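Local coordinates for protein probable adenylyl-sulfate kinase (Aeropyrum pernix, PDB 2YVU) that probably transfers a phosphate from ATP to adenosine 5'-phosphosulfate, making 3'-phosphoadenylyl sulfate in the activation of sulfate, at residues Glu45-Asp50 with Lys72-Ile77; Glu66-Leu71 with Arg100-Arg105; Ala121-Val126 with Thr147-Pro152. All coordinates share one frame; numbering follows the deposited sequence.

Contacts 1 and 2 use successive turns of helix 64-82. In contact 1 the helix meets edge strand 44-48, in contact 2 helix 97-109; the two touch through K72 with M102 and A75 with V103, their centres about 10 Å apart. The three touching residues of contact 1 are buried. Contact 2 has a buried half, L71 with V103, and a partly exposed half, L68 with M102. Contact 3, near the surface and about 20 Å from contact 2 between centres, joins two short helices and is touched by contact 2 through R67 and T147. All three lack hydrogen bonds between their segments: contacts 1 and 2 are mainly aliphatic, whereas contact 3 presses a leucine on a backbone carbonyl.

Contact 1 (Glu45-Asp50 with Lys72-Ile77)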
ATOM      1  N   GLU A  45      -1.670   8.449   8.199  1.00 18.61           N
ATOM      2  CA  GLU A  45      -0.518   7.995   7.436  1.00 24.83           C
ATOM      3  C   GLU A  45      -0.249   9.027   6.379  1.00 28.09           C
ATOM      4  O   GLU A  45      -1.166   9.462   5.684  1.00 27.53           O
ATOM      5  CB  GLU A  45      -0.755   6.658   6.768  1.00 26.85           C
ATOM      6  CG  GLU A  45      -0.847   5.514   7.745  1.00 23.78           C
ATOM      7  CD  GLU A  45       0.494   5.199   8.373  1.00 19.80           C
ATOM      8  OE1 GLU A  45       1.515   5.715   7.887  1.00 27.51           O
ATOM      9  OE2 GLU A  45       0.526   4.423   9.329  1.00 26.50           O
ATOM     10  N   VAL A  46       1.013   9.426   6.270  1.00 23.52           N
ATOM     11  CA  VAL A  46       1.418  10.389   5.280  1.00 20.24           C
ATOM     12  C   VAL A  46       2.164   9.576   4.235  1.00 25.32           C
ATOM     13  O   VAL A  46       3.128   8.896   4.561  1.00 22.67           O
ATOM     14  CB  VAL A  46       2.391  11.429   5.863  1.00 26.73           C
ATOM     15  CG1 VAL A  46       2.908  12.313   4.762  1.00 26.86           C
ATOM     16  CG2 VAL A  46       1.706  12.266   6.920  1.00 30.38           C
ATOM     17  N   LEU A  47       1.699   9.625   2.992  1.00 25.88           N
ATOM     18  CA  LEU A  47       2.348   8.912   1.913  1.00 25.53           C
ATOM     19  C   LEU A  47       2.922   9.969   0.986  1.00 26.02           C
ATOM     20  O   LEU A  47       2.215  10.885   0.572  1.00 23.49           O
ATOM     21  CB  LEU A  47       1.347   8.017   1.148  1.00 23.41           C
ATOM     22  CG  LEU A  47       0.516   7.016   1.970  1.00 21.96           C
ATOM     23  CD1 LEU A  47      -0.482   6.305   1.071  1.00 27.11           C
ATOM     24  CD2 LEU A  47       1.420   5.993   2.647  1.00 26.24           C
ATOM     25  N   ASP A  48       4.213   9.865   0.685  1.00 25.62           N
ATOM     26  CA  ASP A  48       4.838  10.822  -0.213  1.00 27.77           C
ATOM     27  C   ASP A  48       5.826  10.120  -1.138  1.00 26.25           C
ATOM     28  O   ASP A  48       6.081   8.932  -0.984  1.00 28.28           O
ATOM     29  CB  ASP A  48       5.513  11.936   0.592  1.00 29.83           C
ATOM     30  CG  ASP A  48       6.559  11.407   1.551  1.00 41.68           C
ATOM     31  OD1 ASP A  48       7.621  10.955   1.087  1.00 40.48           O
ATOM     32  OD2 ASP A  48       6.307  11.417   2.775  1.00 57.86           O
ATOM     33  N   GLY A  49       6.357  10.848  -2.115  1.00 29.80           N
ATOM     34  CA  GLY A  49       7.286  10.266  -3.077  1.00 27.63           C
ATOM     35  C   GLY A  49       8.579   9.716  -2.517  1.00 34.84           C
ATOM     36  O   GLY A  49       9.037   8.650  -2.919  1.00 30.54           O
ATOM     37  N   ASP A  50       9.182  10.433  -1.582  1.00 36.91           N
ATOM     38  CA  ASP A  50      10.424   9.969  -0.998  1.00 41.46           C
ATOM     39  C   ASP A  50      10.213   8.630  -0.293  1.00 38.40           C
ATOM     40  O   ASP A  50      11.063   7.742  -0.358  1.00 39.60           O
ATOM     41  CB  ASP A  50      10.983  11.027  -0.037  1.00 45.27           C
ATOM     42  CG  ASP A  50      11.611  12.214  -0.775  1.00 50.25           C
ATOM     43  OD1 ASP A  50      11.474  12.292  -2.017  1.00 46.50           O
ATOM     44  OD2 ASP A  50      12.237  13.075  -0.116  1.00 52.65           O
ATOM     45  N   LYS A  72      -1.759   4.940  -9.473  1.00 28.04           N
ATOM     46  CA  LYS A  72      -2.891   4.043  -9.299  1.00 30.61           C
ATOM     47  C   LYS A  72      -2.593   3.170  -8.072  1.00 29.65           C
ATOM     48  O   LYS A  72      -3.466   2.843  -7.280  1.00 29.81           O
ATOM     49  CB  LYS A  72      -3.054   3.158 -10.535  1.00 34.58           C
ATOM     50  CG  LYS A  72      -4.065   2.035 -10.342  1.00 37.62           C
ATOM     51  CD  LYS A  72      -4.226   1.216 -11.612  1.00 45.35           C
ATOM     52  CE  LYS A  72      -5.376   0.216 -11.476  1.00 50.16           C
ATOM     53  NZ  LYS A  72      -5.545  -0.612 -12.719  1.00 54.29           N
ATOM     54  N   ARG A  73      -1.334   2.790  -7.933  1.00 29.55           N
ATOM     55  CA  ARG A  73      -0.915   1.972  -6.821  1.00 28.15           C
ATOM     56  C   ARG A  73      -1.106   2.724  -5.514  1.00 21.57           C
ATOM     57  O   ARG A  73      -1.597   2.166  -4.536  1.00 24.64           O
ATOM     58  CB  ARG A  73       0.544   1.592  -7.001  1.00 26.75           C
ATOM     59  CG  ARG A  73       1.085   0.803  -5.872  1.00 33.06           C
ATOM     60  CD  ARG A  73       2.227  -0.008  -6.386  1.00 37.16           C
ATOM     61  NE  ARG A  73       3.308   0.853  -6.765  1.00 37.27           N
ATOM     62  CZ  ARG A  73       4.020   0.718  -7.873  1.00 39.37           C
ATOM     63  NH1 ARG A  73       3.770  -0.259  -8.741  1.00 31.34           N
ATOM     64  NH2 ARG A  73       4.988   1.576  -8.099  1.00 25.26           N
ATOM     65  N   ILE A  74      -0.713   3.994  -5.501  1.00 21.23           N
ATOM     66  CA  ILE A  74      -0.873   4.809  -4.304  1.00 19.09           C
ATOM     67  C   ILE A  74      -2.349   4.940  -3.957  1.00 22.79           C
ATOM     68  O   ILE A  74      -2.721   4.879  -2.794  1.00 19.79           O
ATOM     69  CB  ILE A  74      -0.286   6.223  -4.496  1.00 18.84           C
ATOM     70  CG1 ILE A  74       1.244   6.137  -4.604  1.00 18.91           C
ATOM     71  CG2 ILE A  74      -0.690   7.117  -3.323  1.00 20.47           C
ATOM     72  CD1 ILE A  74       1.900   5.380  -3.443  1.00 21.54           C
ATOM     73  N   ALA A  75      -3.182   5.128  -4.982  1.00 22.64           N
ATOM     74  CA  ALA A  75      -4.622   5.268  -4.796  1.00 23.04           C
ATOM     75  C   ALA A  75      -5.208   4.022  -4.101  1.00 20.79           C
ATOM     76  O   ALA A  75      -6.103   4.098  -3.272  1.00 23.72           O
ATOM     77  CB  ALA A  75      -5.285   5.461  -6.154  1.00 25.86           C
ATOM     78  N   TRP A  76      -4.698   2.861  -4.444  1.00 23.50           N
ATOM     79  CA  TRP A  76      -5.228   1.668  -3.814  1.00 25.57           C
ATOM     80  C   TRP A  76      -4.806   1.518  -2.371  1.00 26.49           C
ATOM     81  O   TRP A  76      -5.619   1.127  -1.528  1.00 24.64           O
ATOM     82  CB  TRP A  76      -4.836   0.453  -4.619  1.00 22.20           C
ATOM     83  CG  TRP A  76      -5.881   0.181  -5.649  1.00 27.45           C
ATOM     84  CD1 TRP A  76      -5.859   0.529  -6.969  1.00 24.95           C
ATOM     85  CD2 TRP A  76      -7.138  -0.458  -5.418  1.00 26.15           C
ATOM     86  NE1 TRP A  76      -7.025   0.139  -7.575  1.00 29.11           N
ATOM     87  CE2 TRP A  76      -7.828  -0.472  -6.646  1.00 30.55           C
ATOM     88  CE3 TRP A  76      -7.746  -1.022  -4.287  1.00 27.23           C
ATOM     89  CZ2 TRP A  76      -9.105  -1.034  -6.780  1.00 34.23           C
ATOM     90  CZ3 TRP A  76      -9.018  -1.584  -4.419  1.00 39.92           C
ATOM     91  CH2 TRP A  76      -9.680  -1.585  -5.660  1.00 32.96           C
ATOM     92  N   ILE A  77      -3.542   1.845  -2.090  1.00 24.74           N
ATOM     93  CA  ILE A  77      -3.000   1.764  -0.740  1.00 25.56           C
ATOM     94  C   ILE A  77      -3.776   2.761   0.117  1.00 27.36           C
ATOM     95  O   ILE A  77      -4.146   2.470   1.248  1.00 29.35           O
ATOM     96  CB  ILE A  77      -1.507   2.131  -0.722  1.00 21.54           C
ATOM     97  CG1 ILE A  77      -0.715   1.104  -1.546  1.00 24.50           C
ATOM     98  CG2 ILE A  77      -1.010   2.253   0.708  1.00 23.42           C
ATOM     99  CD1 ILE A  77       0.794   1.441  -1.746  1.00 21.86           C
TER
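No flat group joins L47 to I74 and I77: the three side chains that touch are all aliphatic, and the planar groups of the two segments are turned to other partners. The carboxylate of E45 is held through OE2 by R83 and N84 of the second subunit, the guanidinium of R73 is hydrogen-bonded to S57, and the indole of W76 packs on T55 of the second subunit. The phenyl ring of F92, from the loop after strand 87-91, touches both L47 and I74. Between the segments, one branch of L47 does the work. Its CG stands anti to the carbonyl carbon (chi1 -54°), and an extended chi2 of 176° carries CD1 out from the strand toward the helix. There CD1 lies 4.1 Å from CG2 of I77, the two side chains crossing at a slant. On the preceding turn, CG2 of I74 is 4.5 Å from the same L47 CD1, a looser approach. CD1 thus meets two methyl groups one helical turn apart. The backbones stay well separated, with 8.1 Å between the CA atoms of L47 and I74, as expected where a helix packs on a sheet face through side chains. D48 points away from the helix and caps helix 49-53 through OD1, which takes the N-H of W51. Strand 44-48, the outermost of the chain's parallel sheet on this side, pairs with strand 87-91 through backbone bonds from E45 and L47. Helix 64-82 connects these neighbouring strands in a beta-alpha-beta crossover; its K72 and A75 pack on helix 97-109. L47 also meets L80 of the second subunit, and I77 meets I77 of the second subunit.

Contact 2 (Glu66-Leu71 with Arg100-Arg105); sequences ERLRHL and RNMVRR
L68 and M102 make the tight end of this contact, with CD2 of the leucine only 3.3 Å from CE of the methionine, closer than carbons normally pack. The chi1 of L68, -103°, is not staggered, which may reflect the tight fit. M102 reaches over with CG anti to its backbone N, then bends at both chi2 and chi3, a hooked shape that sets the terminal methyl against helix 64-82. The same CE lies 3.8 Å from the carbonyl O of L68 and 4.4 Å from CB of L71. Both residues of this pair are nonetheless partly exposed, and the exposed residues R69 and R105 flank the contact. CA of M102 lies 3.4 Å above the plane of the R105 guanidinium, offset toward its rim, and R69 points away from helix 97-109. The inner half is buried but more relaxed: CG2 of V103 sits 4.0 Å from CB of L71 and 3.7 Å from the carbonyl O of L71. W17 of strand 14-19 closes over both L71 and V103 from the sheet. The two helix segments run nearly parallel, crossing at -22° with 10.2 Å between their axes, a spacing filled by the side chains of L68, L71, M102 and V103. L71 also touches S94, the probable phosphoserine site; NH1 of R100 is hydrogen-bonded to the carbonyl O of S94, and NE of R100 forms a salt bridge with E116. Chemically, then, the interface is an apolar seam without a hydrogen bond across it: dispersion and shape join the helices, and R67, R100 and R104 make their bonds elsewhere.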
ATOM      1  N   GLU A  66       4.728   4.942 -16.449  1.00 49.45           N
ATOM      2  CA  GLU A  66       5.340   4.416 -15.231  1.00 50.61           C
ATOM      3  C   GLU A  66       4.777   5.185 -14.029  1.00 47.36           C
ATOM      4  O   GLU A  66       4.418   4.597 -13.014  1.00 44.66           O
ATOM      5  CB  GLU A  66       6.858   4.602 -15.305  1.00 56.87           C
ATOM      6  CG  GLU A  66       7.653   3.812 -14.282  1.00 69.16           C
ATOM      7  CD  GLU A  66       8.164   2.494 -14.833  1.00 72.38           C
ATOM      8  OE1 GLU A  66       8.953   2.524 -15.806  1.00 73.34           O
ATOM      9  OE2 GLU A  66       7.780   1.434 -14.292  1.00 73.99           O
ATOM     10  N   ARG A  67       4.698   6.506 -14.165  1.00 45.70           N
ATOM     11  CA  ARG A  67       4.166   7.362 -13.112  1.00 44.62           C
ATOM     12  C   ARG A  67       2.709   7.012 -12.811  1.00 38.82           C
ATOM     13  O   ARG A  67       2.291   7.014 -11.656  1.00 38.36           O
ATOM     14  CB  ARG A  67       4.269   8.834 -13.524  1.00 42.17           C
ATOM     15  CG  ARG A  67       5.683   9.360 -13.566  1.00 54.89           C
ATOM     16  CD  ARG A  67       5.722  10.819 -14.021  1.00 64.13           C
ATOM     17  NE  ARG A  67       7.094  11.323 -14.117  1.00 73.06           N
ATOM     18  CZ  ARG A  67       7.855  11.657 -13.076  1.00 72.72           C
ATOM     19  NH1 ARG A  67       7.388  11.548 -11.839  1.00 73.59           N
ATOM     20  NH2 ARG A  67       9.091  12.100 -13.273  1.00 76.27           N
ATOM     21  N   LEU A  68       1.945   6.724 -13.860  1.00 38.87           N
ATOM     22  CA  LEU A  68       0.540   6.359 -13.717  1.00 40.87           C
ATOM     23  C   LEU A  68       0.399   5.073 -12.918  1.00 37.14           C
ATOM     24  O   LEU A  68      -0.413   4.994 -11.991  1.00 36.25           O
ATOM     25  CB  LEU A  68      -0.114   6.152 -15.089  1.00 44.64           C
ATOM     26  CG  LEU A  68      -1.026   7.241 -15.656  1.00 49.80           C
ATOM     27  CD1 LEU A  68      -1.633   6.742 -16.969  1.00 49.23           C
ATOM     28  CD2 LEU A  68      -2.132   7.579 -14.657  1.00 49.13           C
ATOM     29  N   ARG A  69       1.163   4.053 -13.300  1.00 34.13           N
ATOM     30  CA  ARG A  69       1.105   2.777 -12.581  1.00 37.03           C
ATOM     31  C   ARG A  69       1.305   3.039 -11.098  1.00 31.07           C
ATOM     32  O   ARG A  69       0.657   2.445 -10.245  1.00 30.55           O
ATOM     33  CB  ARG A  69       2.217   1.836 -13.044  1.00 35.00           C
ATOM     34  CG  ARG A  69       1.788   0.788 -14.035  1.00 51.86           C
ATOM     35  CD  ARG A  69       2.881  -0.256 -14.240  1.00 50.03           C
ATOM     36  NE  ARG A  69       2.392  -1.377 -15.032  1.00 62.13           N
ATOM     37  CZ  ARG A  69       1.991  -1.286 -16.296  1.00 66.88           C
ATOM     38  NH1 ARG A  69       2.021  -0.118 -16.924  1.00 71.75           N
ATOM     39  NH2 ARG A  69       1.553  -2.363 -16.935  1.00 71.28           N
ATOM     40  N   HIS A  70       2.229   3.948 -10.822  1.00 30.97           N
ATOM     41  CA  HIS A  70       2.601   4.329  -9.467  1.00 30.36           C
ATOM     42  C   HIS A  70       1.456   5.005  -8.738  1.00 29.13           C
ATOM     43  O   HIS A  70       1.112   4.621  -7.621  1.00 31.92           O
ATOM     44  CB  HIS A  70       3.833   5.223  -9.578  1.00 29.76           C
ATOM     45  CG  HIS A  70       4.067   6.115  -8.410  1.00 30.00           C
ATOM     46  ND1 HIS A  70       4.436   5.641  -7.169  1.00 27.62           N
ATOM     47  CD2 HIS A  70       4.077   7.465  -8.317  1.00 25.86           C
ATOM     48  CE1 HIS A  70       4.670   6.662  -6.365  1.00 27.06           C
ATOM     49  NE2 HIS A  70       4.459   7.780  -7.037  1.00 30.73           N
ATOM     50  N   LEU A  71       0.850   5.993  -9.386  1.00 24.80           N
ATOM     51  CA  LEU A  71      -0.257   6.730  -8.801  1.00 27.84           C
ATOM     52  C   LEU A  71      -1.480   5.851  -8.553  1.00 28.33           C
ATOM     53  O   LEU A  71      -2.175   6.003  -7.545  1.00 30.33           O
ATOM     54  CB  LEU A  71      -0.617   7.921  -9.702  1.00 27.45           C
ATOM     55  CG  LEU A  71       0.497   8.982  -9.762  1.00 29.37           C
ATOM     56  CD1 LEU A  71       0.135  10.078 -10.768  1.00 30.44           C
ATOM     57  CD2 LEU A  71       0.714   9.600  -8.366  1.00 29.51           C
ATOM     58  N   ARG A 100      -4.706  12.521 -11.785  1.00 22.63           N
ATOM     59  CA  ARG A 100      -5.322  12.805 -10.499  1.00 29.23           C
ATOM     60  C   ARG A 100      -6.809  12.405 -10.478  1.00 32.12           C
ATOM     61  O   ARG A 100      -7.333  12.019  -9.436  1.00 26.11           O
ATOM     62  CB  ARG A 100      -5.160  14.294 -10.145  1.00 28.38           C
ATOM     63  CG  ARG A 100      -3.695  14.714  -9.939  1.00 28.13           C
ATOM     64  CD  ARG A 100      -3.574  16.022  -9.154  1.00 29.79           C
ATOM     65  NE  ARG A 100      -4.359  17.092  -9.762  1.00 28.28           N
ATOM     66  CZ  ARG A 100      -3.959  17.844 -10.782  1.00 31.11           C
ATOM     67  NH1 ARG A 100      -2.753  17.666 -11.330  1.00 29.61           N
ATOM     68  NH2 ARG A 100      -4.778  18.767 -11.270  1.00 25.19           N
ATOM     69  N   ASN A 101      -7.486  12.484 -11.624  1.00 33.19           N
ATOM     70  CA  ASN A 101      -8.898  12.092 -11.694  1.00 34.16           C
ATOM     71  C   ASN A 101      -9.027  10.577 -11.531  1.00 30.19           C
ATOM     72  O   ASN A 101      -9.971  10.081 -10.926  1.00 33.07           O
ATOM     73  CB  ASN A 101      -9.510  12.540 -13.030  1.00 34.45           C
ATOM     74  CG  ASN A 101      -9.602  14.053 -13.142  1.00 47.07           C
ATOM     75  OD1 ASN A 101      -9.990  14.584 -14.185  1.00 48.07           O
ATOM     76  ND2 ASN A 101      -9.241  14.762 -12.058  1.00 40.23           N
ATOM     77  N   MET A 102      -8.067   9.856 -12.084  1.00 29.44           N
ATOM     78  CA  MET A 102      -8.017   8.401 -11.975  1.00 32.40           C
ATOM     79  C   MET A 102      -7.787   8.013 -10.493  1.00 29.06           C
ATOM     80  O   MET A 102      -8.373   7.057  -9.984  1.00 27.25           O
ATOM     81  CB  MET A 102      -6.887   7.886 -12.869  1.00 29.57           C
ATOM     82  CG  MET A 102      -6.624   6.409 -12.783  1.00 46.32           C
ATOM     83  SD  MET A 102      -5.514   6.009 -11.427  1.00 64.23           S
ATOM     84  CE  MET A 102      -3.898   6.425 -12.156  1.00 54.47           C
ATOM     85  N   VAL A 103      -6.945   8.769  -9.793  1.00 32.27           N
ATOM     86  CA  VAL A 103      -6.696   8.491  -8.376  1.00 22.97           C
ATOM     87  C   VAL A 103      -7.995   8.745  -7.601  1.00 26.18           C
ATOM     88  O   VAL A 103      -8.430   7.902  -6.819  1.00 25.11           O
ATOM     89  CB  VAL A 103      -5.589   9.389  -7.811  1.00 28.88           C
ATOM     90  CG1 VAL A 103      -5.531   9.246  -6.293  1.00 23.47           C
ATOM     91  CG2 VAL A 103      -4.247   8.997  -8.424  1.00 30.94           C
ATOM     92  N   ARG A 104      -8.619   9.899  -7.843  1.00 23.30           N
ATOM     93  CA  ARG A 104      -9.886  10.252  -7.193  1.00 26.69           C
ATOM     94  C   ARG A 104     -10.932   9.162  -7.361  1.00 28.55           C
ATOM     95  O   ARG A 104     -11.617   8.800  -6.392  1.00 30.03           O
ATOM     96  CB  ARG A 104     -10.464  11.545  -7.785  1.00 27.26           C
ATOM     97  CG  ARG A 104     -11.888  11.871  -7.303  1.00 31.70           C
ATOM     98  CD  ARG A 104     -12.482  13.164  -7.958  1.00 27.52           C
ATOM     99  NE  ARG A 104     -11.788  14.399  -7.567  1.00 26.20           N
ATOM    100  CZ  ARG A 104     -11.950  15.026  -6.399  1.00 32.24           C
ATOM    101  NH1 ARG A 104     -12.783  14.550  -5.476  1.00 28.80           N
ATOM    102  NH2 ARG A 104     -11.306  16.159  -6.160  1.00 28.80           N
ATOM    103  N   ARG A 105     -11.071   8.667  -8.595  1.00 29.62           N
ATOM    104  CA  ARG A 105     -12.049   7.627  -8.920  1.00 32.50           C
ATOM    105  C   ARG A 105     -11.893   6.386  -8.057  1.00 31.48           C
ATOM    106  O   ARG A 105     -12.866   5.840  -7.533  1.00 32.69           O
ATOM    107  CB  ARG A 105     -11.931   7.193 -10.388  1.00 34.61           C
ATOM    108  CG  ARG A 105     -12.456   8.189 -11.408  1.00 56.07           C
ATOM    109  CD  ARG A 105     -12.827   7.498 -12.741  1.00 62.49           C
ATOM    110  NE  ARG A 105     -11.714   6.778 -13.371  1.00 63.62           N
ATOM    111  CZ  ARG A 105     -10.745   7.347 -14.086  1.00 60.99           C
ATOM    112  NH1 ARG A 105     -10.737   8.661 -14.279  1.00 58.60           N
ATOM    113  NH2 ARG A 105      -9.782   6.598 -14.610  1.00 57.62           N
TER

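Contact 3 (Ala121-Val126 with Thr147-Pro152); sequences ASLEEV and TGITDP
G148 and I149 meet the side chain of L123, and T147 leads into them. T147, poorly ordered, rests on V93, and its carbonyl O accepts the N-H of D151, the O and N being 2.7 Å apart, closing the single turn of helix 147-150. At G148 the bare side of the glycine faces helix 123-129, and its carbonyl O lies 3.9 Å from both CG and CD1 of L123. That leucine comes across with CG anti to its backbone N (chi1 -154°), bringing CG and CD1 against the carbonyl O of G148. I149, exposed, follows, and its CG1 is 4.5 Å from CD1 of L123. By D151 the chain has left helical geometry, and OD1 of this aspartate is hydrogen-bonded to the hydroxyl of Y96. In the other segment, S122 is the N-cap of helix 123-129: its OG accepts from N of E125 at 3.0 Å, while E166 takes the N-H of S122 itself. A121 packs on S24 and G148 comes close to L21, two P-loop residues that probably bind ATP. This loop runs from strand 14-19 to helix 26-39, with helix 147-150 beside it and helix 123-129 following directly on the adjacent strand 114-120.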
ATOM      1  N   ALA A 121       1.798  27.685  -6.050  1.00 27.76           N
ATOM      2  CA  ALA A 121       3.072  28.380  -6.170  1.00 32.45           C
ATOM      3  C   ALA A 121       3.472  28.385  -7.654  1.00 33.41           C
ATOM      4  O   ALA A 121       3.407  27.361  -8.317  1.00 36.46           O
ATOM      5  CB  ALA A 121       4.139  27.655  -5.350  1.00 32.85           C
ATOM      6  N   SER A 122       3.894  29.526  -8.185  1.00 36.78           N
ATOM      7  CA  SER A 122       4.277  29.562  -9.587  1.00 32.40           C
ATOM      8  C   SER A 122       5.587  28.841  -9.812  1.00 32.21           C
ATOM      9  O   SER A 122       6.369  28.632  -8.885  1.00 28.45           O
ATOM     10  CB  SER A 122       4.434  30.999 -10.073  1.00 40.26           C
ATOM     11  OG  SER A 122       5.622  31.557  -9.556  1.00 29.62           O
ATOM     12  N   LEU A 123       5.815  28.469 -11.067  1.00 32.75           N
ATOM     13  CA  LEU A 123       7.022  27.787 -11.497  1.00 32.81           C
ATOM     14  C   LEU A 123       8.261  28.639 -11.202  1.00 30.74           C
ATOM     15  O   LEU A 123       9.252  28.147 -10.687  1.00 32.57           O
ATOM     16  CB  LEU A 123       6.949  27.550 -13.004  1.00 40.83           C
ATOM     17  CG  LEU A 123       7.723  26.400 -13.641  1.00 49.14           C
ATOM     18  CD1 LEU A 123       8.130  26.843 -15.034  1.00 48.43           C
ATOM     19  CD2 LEU A 123       8.938  26.012 -12.816  1.00 48.31           C
ATOM     20  N   GLU A 124       8.206  29.915 -11.559  1.00 30.21           N
ATOM     21  CA  GLU A 124       9.342  30.800 -11.342  1.00 35.72           C
ATOM     22  C   GLU A 124       9.569  30.954  -9.860  1.00 38.07           C
ATOM     23  O   GLU A 124      10.698  31.110  -9.412  1.00 33.26           O
ATOM     24  CB  GLU A 124       9.091  32.180 -11.953  1.00 35.72           C
ATOM     25  CG  GLU A 124       8.903  32.179 -13.455  1.00 47.42           C
ATOM     26  CD  GLU A 124       8.695  33.581 -14.013  1.00 56.41           C
ATOM     27  OE1 GLU A 124       8.054  34.416 -13.337  1.00 58.96           O
ATOM     28  OE2 GLU A 124       9.162  33.845 -15.139  1.00 62.32           O
ATOM     29  N   GLU A 125       8.477  30.921  -9.097  1.00 35.43           N
ATOM     30  CA  GLU A 125       8.588  31.060  -7.665  1.00 33.40           C
ATOM     31  C   GLU A 125       9.275  29.865  -7.029  1.00 32.31           C
ATOM     32  O   GLU A 125      10.130  30.055  -6.177  1.00 38.16           O
ATOM     33  CB  GLU A 125       7.211  31.289  -7.018  1.00 39.25           C
ATOM     34  CG  GLU A 125       7.273  31.327  -5.484  1.00 45.28           C
ATOM     35  CD  GLU A 125       8.098  32.505  -4.929  1.00 53.35           C
ATOM     36  OE1 GLU A 125       8.561  32.418  -3.766  1.00 46.58           O
ATOM     37  OE2 GLU A 125       8.271  33.521  -5.642  1.00 52.10           O
ATOM     38  N   VAL A 126       8.935  28.637  -7.418  1.00 33.27           N
ATOM     39  CA  VAL A 126       9.607  27.499  -6.787  1.00 31.42           C
ATOM     40  C   VAL A 126      11.068  27.418  -7.227  1.00 30.24           C
ATOM     41  O   VAL A 126      11.915  26.962  -6.473  1.00 30.69           O
ATOM     42  CB  VAL A 126       8.886  26.117  -7.036  1.00 33.48           C
ATOM     43  CG1 VAL A 126       7.512  26.140  -6.390  1.00 29.91           C
ATOM     44  CG2 VAL A 126       8.754  25.806  -8.519  1.00 27.94           C
ATOM     45  N   THR A 147       9.669  18.023 -12.856  1.00 84.28           N
ATOM     46  CA  THR A 147       8.609  18.084 -13.845  1.00 77.06           C
ATOM     47  C   THR A 147       8.037  19.470 -14.091  1.00 71.23           C
ATOM     48  O   THR A 147       7.234  19.648 -15.007  1.00 71.12           O
ATOM     49  CB  THR A 147       7.457  17.145 -13.441  1.00 80.18           C
ATOM     50  OG1 THR A 147       6.770  17.687 -12.304  1.00 80.87           O
ATOM     51  CG2 THR A 147       8.008  15.770 -13.077  1.00 76.93           C
ATOM     52  N   GLY A 148       8.434  20.446 -13.281  1.00 63.59           N
ATOM     53  CA  GLY A 148       7.929  21.792 -13.471  1.00 57.29           C
ATOM     54  C   GLY A 148       8.098  22.241 -14.917  1.00 61.29           C
ATOM     55  O   GLY A 148       7.300  23.018 -15.441  1.00 59.64           O
ATOM     56  N   ILE A 149       9.142  21.731 -15.567  1.00 58.93           N
ATOM     57  CA  ILE A 149       9.436  22.068 -16.954  1.00 55.15           C
ATOM     58  C   ILE A 149       9.180  20.867 -17.858  1.00 54.35           C
ATOM     59  O   ILE A 149       8.528  20.978 -18.897  1.00 52.24           O
ATOM     60  CB  ILE A 149      10.906  22.504 -17.089  1.00 53.42           C
ATOM     61  CG1 ILE A 149      11.129  23.775 -16.270  1.00 54.67           C
ATOM     62  CG2 ILE A 149      11.266  22.719 -18.554  1.00 54.12           C
ATOM     63  CD1 ILE A 149      12.571  24.192 -16.157  1.00 59.73           C
ATOM     64  N   THR A 150       9.694  19.719 -17.433  1.00 53.76           N
ATOM     65  CA  THR A 150       9.565  18.469 -18.164  1.00 54.13           C
ATOM     66  C   THR A 150       8.124  17.991 -18.325  1.00 53.71           C
ATOM     67  O   THR A 150       7.842  17.145 -19.173  1.00 54.50           O
ATOM     68  CB  THR A 150      10.356  17.360 -17.458  1.00 59.15           C
ATOM     69  OG1 THR A 150       9.711  17.035 -16.223  1.00 57.65           O
ATOM     70  CG2 THR A 150      11.779  17.830 -17.156  1.00 57.76           C
ATOM     71  N   ASP A 151       7.214  18.521 -17.511  1.00 50.30           N
ATOM     72  CA  ASP A 151       5.808  18.122 -17.572  1.00 50.59           C
ATOM     73  C   ASP A 151       4.921  19.228 -17.035  1.00 49.91           C
ATOM     74  O   ASP A 151       4.440  19.150 -15.905  1.00 55.20           O
ATOM     75  CB  ASP A 151       5.573  16.857 -16.749  1.00 47.65           C
ATOM     76  CG  ASP A 151       6.236  15.636 -17.351  1.00 55.68           C
ATOM     77  OD1 ASP A 151       5.649  15.040 -18.286  1.00 55.09           O
ATOM     78  OD2 ASP A 151       7.348  15.279 -16.893  1.00 50.11           O
ATOM     79  N   PRO A 152       4.660  20.255 -17.851  1.00 48.49           N
ATOM     80  CA  PRO A 152       3.820  21.372 -17.414  1.00 45.01           C
ATOM     81  C   PRO A 152       2.680  20.962 -16.473  1.00 43.77           C
ATOM     82  O   PRO A 152       1.858  20.101 -16.789  1.00 40.92           O
ATOM     83  CB  PRO A 152       3.348  21.994 -18.738  1.00 44.29           C
ATOM     84  CG  PRO A 152       3.562  20.906 -19.748  1.00 45.98           C
ATOM     85  CD  PRO A 152       4.835  20.276 -19.312  1.00 47.56           C
TER